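Local coordinates for protein transcriptional regulator nlh2 (Aquifex aeolicus, PDB 4G3V) that probably activates sigma-54-dependent transcription under the control of its regulatory GAF domain, at residues Ser38-Glu43 / Glu143-Thr148; Gly79-Arg84 / Lys127-Ile132. All coordinates share one frame; numbering follows the deposited sequence.

Contact 1. Residues Ser38-Glu43 / Glu143-Thr148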
loop_
_atom_site.group_PDB
_atom_site.type_symbol
_atom_site.label_atom_id
_atom_site.label_comp_id
_atom_site.label_asym_id
_atom_site.label_seq_id
_atom_site.Cartn_x
_atom_site.Cartn_y
_atom_site.Cartn_z
ATOM N N SER A 38 14.273 -2.123 10.825
ATOM C CA SER A 38 13.941 -1.706 12.184
ATOM C C SER A 38 12.518 -2.116 12.607
ATOM O O SER A 38 12.300 -2.489 13.757
ATOM C CB SER A 38 14.149 -0.195 12.336
ATOM O OG SER A 38 13.161 0.525 11.622
ATOM N N TYR A 39 11.556 -2.055 11.688
ATOM C CA TYR A 39 10.183 -2.437 12.003
ATOM C C TYR A 39 9.927 -3.942 11.846
ATOM O O TYR A 39 9.253 -4.548 12.693
ATOM C CB TYR A 39 9.182 -1.679 11.125
ATOM C CG TYR A 39 8.937 -0.234 11.522
ATOM C CD1 TYR A 39 9.911 0.741 11.323
ATOM C CD2 TYR A 39 7.716 0.163 12.067
ATOM C CE1 TYR A 39 9.682 2.062 11.667
ATOM C CE2 TYR A 39 7.478 1.486 12.410
ATOM C CZ TYR A 39 8.466 2.429 12.210
ATOM O OH TYR A 39 8.245 3.755 12.562
ATOM N N LEU A 40 10.449 -4.548 10.778
ATOM C CA LEU A 40 10.059 -5.920 10.425
ATOM C C LEU A 40 11.175 -6.961 10.447
ATOM O O LEU A 40 10.927 -8.126 10.116
ATOM C CB LEU A 40 9.411 -5.945 9.034
ATOM C CG LEU A 40 8.122 -5.141 8.894
ATOM C CD1 LEU A 40 7.525 -5.362 7.523
ATOM C CD2 LEU A 40 7.123 -5.524 9.985
ATOM N N GLY A 41 12.391 -6.556 10.804
ATOM C CA GLY A 41 13.492 -7.489 10.989
ATOM C C GLY A 41 14.093 -8.018 9.700
ATOM O O GLY A 41 14.684 -9.106 9.670
ATOM N N VAL A 42 13.948 -7.259 8.626
ATOM C CA VAL A 42 14.487 -7.673 7.335
ATOM C C VAL A 42 15.946 -7.273 7.257
ATOM O O VAL A 42 16.263 -6.105 7.055
ATOM C CB VAL A 42 13.719 -7.026 6.177
ATOM C CG1 VAL A 42 14.387 -7.342 4.849
ATOM C CG2 VAL A 42 12.276 -7.491 6.189
ATOM N N GLU A 43 16.836 -8.251 7.408
ATOM C CA GLU A 43 18.256 -7.961 7.573
ATOM C C GLU A 43 19.019 -7.795 6.256
ATOM O O GLU A 43 20.061 -7.155 6.229
ATOM C CB GLU A 43 18.904 -9.041 8.456
ATOM C CG GLU A 43 18.471 -8.951 9.934
ATOM C CD GLU A 43 18.449 -10.301 10.647
ATOM O OE1 GLU A 43 17.476 -11.060 10.449
ATOM O OE2 GLU A 43 19.390 -10.607 11.411
ATOM N N GLU A 143 3.283 -16.185 3.796
ATOM C CA GLU A 143 2.269 -15.694 2.868
ATOM C C GLU A 143 1.711 -14.344 3.312
ATOM O O GLU A 143 1.468 -13.460 2.488
ATOM C CB GLU A 143 1.135 -16.713 2.713
ATOM C CG GLU A 143 1.537 -17.971 1.939
ATOM C CD GLU A 143 0.403 -18.991 1.831
ATOM O OE1 GLU A 143 -0.778 -18.592 1.956
ATOM O OE2 GLU A 143 0.695 -20.193 1.625
ATOM N N ASN A 144 1.519 -14.175 4.613
ATOM C CA ASN A 144 1.034 -12.905 5.134
ATOM C C ASN A 144 2.051 -11.791 4.910
ATOM O O ASN A 144 1.704 -10.673 4.521
ATOM C CB ASN A 144 0.716 -13.024 6.622
ATOM C CG ASN A 144 0.273 -11.706 7.232
ATOM O OD1 ASN A 144 -0.835 -11.227 6.970
ATOM N ND2 ASN A 144 1.134 -11.116 8.057
ATOM N N PHE A 145 3.317 -12.109 5.147
ATOM C CA PHE A 145 4.379 -11.132 5.016
ATOM C C PHE A 145 4.504 -10.681 3.563
ATOM O O PHE A 145 4.775 -9.503 3.277
ATOM C CB PHE A 145 5.689 -11.747 5.492
ATOM C CG PHE A 145 6.727 -10.742 5.858
ATOM C CD1 PHE A 145 6.735 -10.175 7.113
ATOM C CD2 PHE A 145 7.702 -10.381 4.959
ATOM C CE1 PHE A 145 7.700 -9.253 7.459
ATOM C CE2 PHE A 145 8.666 -9.458 5.291
ATOM C CZ PHE A 145 8.667 -8.890 6.538
ATOM N N TYR A 146 4.283 -11.609 2.639
ATOM C CA TYR A 146 4.386 -11.288 1.234
ATOM C C TYR A 146 3.463 -10.129 0.863
ATOM O O TYR A 146 3.839 -9.276 0.065
ATOM C CB TYR A 146 4.070 -12.502 0.341
ATOM C CG TYR A 146 3.384 -12.075 -0.923
ATOM C CD1 TYR A 146 4.048 -11.289 -1.859
ATOM C CD2 TYR A 146 2.059 -12.411 -1.168
ATOM C CE1 TYR A 146 3.411 -10.857 -3.016
ATOM C CE2 TYR A 146 1.419 -11.988 -2.313
ATOM C CZ TYR A 146 2.097 -11.210 -3.235
ATOM O OH TYR A 146 1.460 -10.794 -4.386
ATOM N N GLN A 147 2.260 -10.093 1.425
ATOM C CA GLN A 147 1.290 -9.056 1.057
ATOM C C GLN A 147 1.888 -7.684 1.356
ATOM O O GLN A 147 1.769 -6.734 0.565
ATOM C CB GLN A 147 -0.041 -9.247 1.807
ATOM C CG GLN A 147 -1.181 -8.329 1.309
ATOM C CD GLN A 147 -2.559 -8.663 1.911
ATOM O OE1 GLN A 147 -2.672 -9.488 2.820
ATOM N NE2 GLN A 147 -3.612 -8.024 1.389
ATOM N N THR A 148 2.550 -7.581 2.497
ATOM C CA THR A 148 3.136 -6.313 2.901
ATOM C C THR A 148 4.306 -5.893 2.003
ATOM O O THR A 148 4.431 -4.721 1.643
ATOM C CB THR A 148 3.568 -6.365 4.361
ATOM O OG1 THR A 148 2.399 -6.434 5.181
ATOM C CG2 THR A 148 4.347 -5.130 4.730
#

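Contact 2. Residues Gly79-Arg84 / Lys127-Ile132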
loop_
_atom_site.group_PDB
_atom_site.type_symbol
_atom_site.label_atom_id
_atom_site.label_comp_id
_atom_site.label_asym_id
_atom_site.label_seq_id
_atom_site.Cartn_x
_atom_site.Cartn_y
_atom_site.Cartn_z
ATOM N N GLY A 79 15.064 -11.711 -11.578
ATOM C CA GLY A 79 14.892 -11.507 -13.009
ATOM C C GLY A 79 13.541 -11.988 -13.522
ATOM O O GLY A 79 12.996 -11.436 -14.478
ATOM N N LYS A 80 12.989 -13.018 -12.895
ATOM C CA LYS A 80 11.673 -13.504 -13.300
ATOM C C LYS A 80 10.574 -12.527 -12.890
ATOM O O LYS A 80 9.626 -12.301 -13.639
ATOM C CB LYS A 80 11.408 -14.897 -12.735
ATOM C CG LYS A 80 12.147 -16.000 -13.481
ATOM C CD LYS A 80 12.057 -17.323 -12.738
ATOM C CE LYS A 80 12.552 -18.466 -13.593
ATOM N NZ LYS A 80 13.955 -18.260 -14.038
ATOM N N VAL A 81 10.708 -11.929 -11.712
ATOM C CA VAL A 81 9.737 -10.930 -11.274
ATOM C C VAL A 81 9.798 -9.743 -12.223
ATOM O O VAL A 81 8.773 -9.176 -12.589
ATOM C CB VAL A 81 9.999 -10.484 -9.821
ATOM C CG1 VAL A 81 9.049 -9.353 -9.433
ATOM C CG2 VAL A 81 9.821 -11.683 -8.864
ATOM N N PHE A 82 11.018 -9.384 -12.617
ATOM C CA PHE A 82 11.261 -8.317 -13.586
ATOM C C PHE A 82 10.523 -8.601 -14.893
ATOM O O PHE A 82 9.822 -7.745 -15.427
ATOM C CB PHE A 82 12.775 -8.220 -13.820
ATOM C CG PHE A 82 13.202 -7.193 -14.850
ATOM C CD1 PHE A 82 12.396 -6.129 -15.196
ATOM C CD2 PHE A 82 14.439 -7.316 -15.466
ATOM C CE1 PHE A 82 12.828 -5.192 -16.155
ATOM C CE2 PHE A 82 14.876 -6.391 -16.417
ATOM C CZ PHE A 82 14.072 -5.333 -16.761
ATOM N N GLN A 83 10.662 -9.820 -15.386
ATOM C CA GLN A 83 10.078 -10.227 -16.668
ATOM C C GLN A 83 8.556 -10.253 -16.669
ATOM O O GLN A 83 7.922 -9.710 -17.580
ATOM C CB GLN A 83 10.578 -11.616 -17.041
ATOM C CG GLN A 83 9.940 -12.154 -18.309
ATOM C CD GLN A 83 10.219 -13.620 -18.515
ATOM O OE1 GLN A 83 11.220 -14.141 -18.021
ATOM N NE2 GLN A 83 9.318 -14.309 -19.237
ATOM N N ARG A 84 7.972 -10.894 -15.658
ATOM C CA ARG A 84 6.532 -11.149 -15.651
ATOM C C ARG A 84 5.731 -10.122 -14.886
ATOM O O ARG A 84 4.518 -10.032 -15.068
ATOM C CB ARG A 84 6.233 -12.519 -15.066
ATOM C CG ARG A 84 6.767 -13.631 -15.903
ATOM C CD ARG A 84 6.109 -14.977 -15.588
ATOM N NE ARG A 84 6.808 -16.011 -16.339
ATOM C CZ ARG A 84 6.574 -16.286 -17.612
ATOM N NH1 ARG A 84 5.599 -15.661 -18.269
ATOM N NH2 ARG A 84 7.305 -17.205 -18.208
ATOM N N LYS A 127 9.326 -1.187 -13.460
ATOM C CA LYS A 127 10.440 -0.256 -13.457
ATOM C C LYS A 127 11.490 -0.653 -12.431
ATOM O O LYS A 127 12.541 -0.035 -12.349
ATOM C CB LYS A 127 9.932 1.146 -13.140
ATOM C CG LYS A 127 8.904 1.662 -14.119
ATOM C CD LYS A 127 9.491 1.712 -15.505
ATOM C CE LYS A 127 8.818 2.776 -16.360
ATOM N NZ LYS A 127 9.554 2.981 -17.637
ATOM N N GLY A 128 11.183 -1.657 -11.614
ATOM C CA GLY A 128 12.136 -2.148 -10.639
ATOM C C GLY A 128 11.599 -3.343 -9.871
ATOM O O GLY A 128 10.484 -3.829 -10.116
ATOM N N VAL A 129 12.412 -3.833 -8.947
ATOM C CA VAL A 129 12.007 -4.936 -8.071
ATOM C C VAL A 129 12.560 -4.670 -6.684
ATOM O O VAL A 129 13.684 -4.176 -6.556
ATOM C CB VAL A 129 12.572 -6.292 -8.575
ATOM C CG1 VAL A 129 12.311 -7.416 -7.559
ATOM C CG2 VAL A 129 12.008 -6.625 -9.972
ATOM N N ILE A 130 11.771 -4.952 -5.649
ATOM C CA ILE A 130 12.316 -4.960 -4.294
ATOM C C ILE A 130 12.395 -6.408 -3.860
ATOM O O ILE A 130 11.424 -7.159 -3.995
ATOM C CB ILE A 130 11.490 -4.121 -3.307
ATOM C CG1 ILE A 130 12.010 -4.310 -1.880
ATOM C CG2 ILE A 130 10.010 -4.453 -3.386
ATOM C CD1 ILE A 130 11.370 -3.363 -0.855
ATOM N N THR A 131 13.573 -6.796 -3.370
ATOM C CA THR A 131 13.850 -8.164 -2.966
ATOM C C THR A 131 14.334 -8.180 -1.522
ATOM O O THR A 131 15.236 -7.412 -1.147
ATOM C CB THR A 131 14.917 -8.780 -3.860
ATOM O OG1 THR A 131 14.417 -8.854 -5.204
ATOM C CG2 THR A 131 15.327 -10.174 -3.369
ATOM N N ILE A 132 13.748 -9.051 -0.718
ATOM C CA ILE A 132 14.139 -9.160 0.682
ATOM C C ILE A 132 14.398 -10.611 1.061
ATOM O O ILE A 132 13.843 -11.529 0.466
ATOM C CB ILE A 132 13.071 -8.557 1.638
ATOM C CG1 ILE A 132 11.816 -9.416 1.708
ATOM C CG2 ILE A 132 12.677 -7.155 1.198
ATOM C CD1 ILE A 132 11.772 -10.350 2.876
#

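Contact 1. Residues Ser38-Glu43 / Glu143-Thr148
Leu40 and Val42 close on the far end of the Phe145 ring, and the contact between 38-43 and 143-148 is wholly apolar, with no hydrogen bond crossing it. Leu40 contributes two atoms. Its CD1 lies 3.8 Å from Phe145 CZ, and its CB is 3.9 Å from the same CZ, so the leucine bears on the ring with the root of its side chain as well as with one methyl. The two side chains run past each other in opposite directions. Val42 uses one methyl, CG2, which sits at the ring edge close to its plane, 3.9 Å from Phe145 CZ. With CG held away from its own backbone N (chi1 -160°), the phenylalanine reaches across to both residues although the closest CA atoms, those of Leu40 and Phe145, are 9.4 Å apart. One turn further along the helix, Thr148 offers its methyl: CG2 stands 4.2 Å from Leu40 CD1. Were Phe145 replaced by an alanine, Leu40 and Val42 would probably lose the ring they pack on, leaving a gap toward helix 139-162.

The backbone bends sharply between the two aliphatic residues. Gly41, with phi 76°, is the first residue to leave the helical conformation, consistent with the way Leu40 and Val42 both come to face the ring. The backbone O of Leu40, at the helix end, accepts a hydrogen bond from Lys134 NZ. Phe136 adds an edge-to-face ring contact to Phe145, while Thr148 also packs on Gln147 of the second subunit. The arrangement is that of a hydrophobic core in a GAF domain, where the end of helix 25-40 meets the C-terminal helix 139-162 on one side of the antiparallel sheet.

Contact 2. Residues Gly79-Arg84 / Lys127-Ile132
Val129 projects from strand 125-135 onto helix 76-84, where a single methyl, CG2, makes all the close contacts with 79-84. Its nearest neighbour is a backbone atom: Phe82 N lies 3.9 Å from Val129 CG2, and Phe82 CA follows at 4.1 Å. The methyl therefore rests against the helix backbone itself, and the approach is close, with 6.5 Å between the CA atoms of Phe82 and Val129.

Aliphatic contacts flank this point. Val81 CG1 is 4.1 Å from Val129 CG2, the two valines meeting at a slant. Phe82 takes part through its CB, 4.2 Å from Val129 CG2. Its ring does not share in the touch; with CG turned away from the backbone N (chi1 178°), the side chain leads off to one side of Val129. Val129 CG2 lies opposite the carbonyl carbon about its CA-CB bond, which makes it, and not CG1, the methyl turned to the helix. Val81 also packs on Ala117 and Pro119 of the adjoining strand 113-122, which carries the helix-sheet interface beyond Val129.

Hydrogen bonding stays within each element or passes to other parts of the fold. Gln83 N bonds to Gly79 O and Arg84 N to Lys80 O along the helix. Val129 is paired through its backbone with Ala48, whereas a classic beta bulge sets Lys127 and Gly128 together against Ile120 of strand 113-122. Thr131 OG1 is hydrogen-bonded to Thr78 OG1, one residue before 79-84, a polar tie between the same helix and strand.

With no charge or hydrogen bond between 79-84 and 127-132, the contact rests on van der Waals packing of one methyl of a beta-branched side chain against a helical turn; being apolar, it is likely to depend on shape and burial, not on bond direction.

Contacts 1 and 2 have centres about 17 Å apart, on opposite sides of the chain's centre, within one GAF domain. Along the chain, 79-84 and 127-132 are nested between 38-43 and 143-148. Strand 125-135 joins the two: it supplies 127-132 and leads directly into helix 139-162, which carries 143-148. The contacts also touch at Ile132, whose CB is 3.7 Å from Val42 CG1 and whose CD1 is 4.0 Å from Phe145 CE2. The antiparallel sheet is thus packed by helix 139-162 on one face and by helix 76-84 on the other, and this strand connects both layers of the probable regulatory domain.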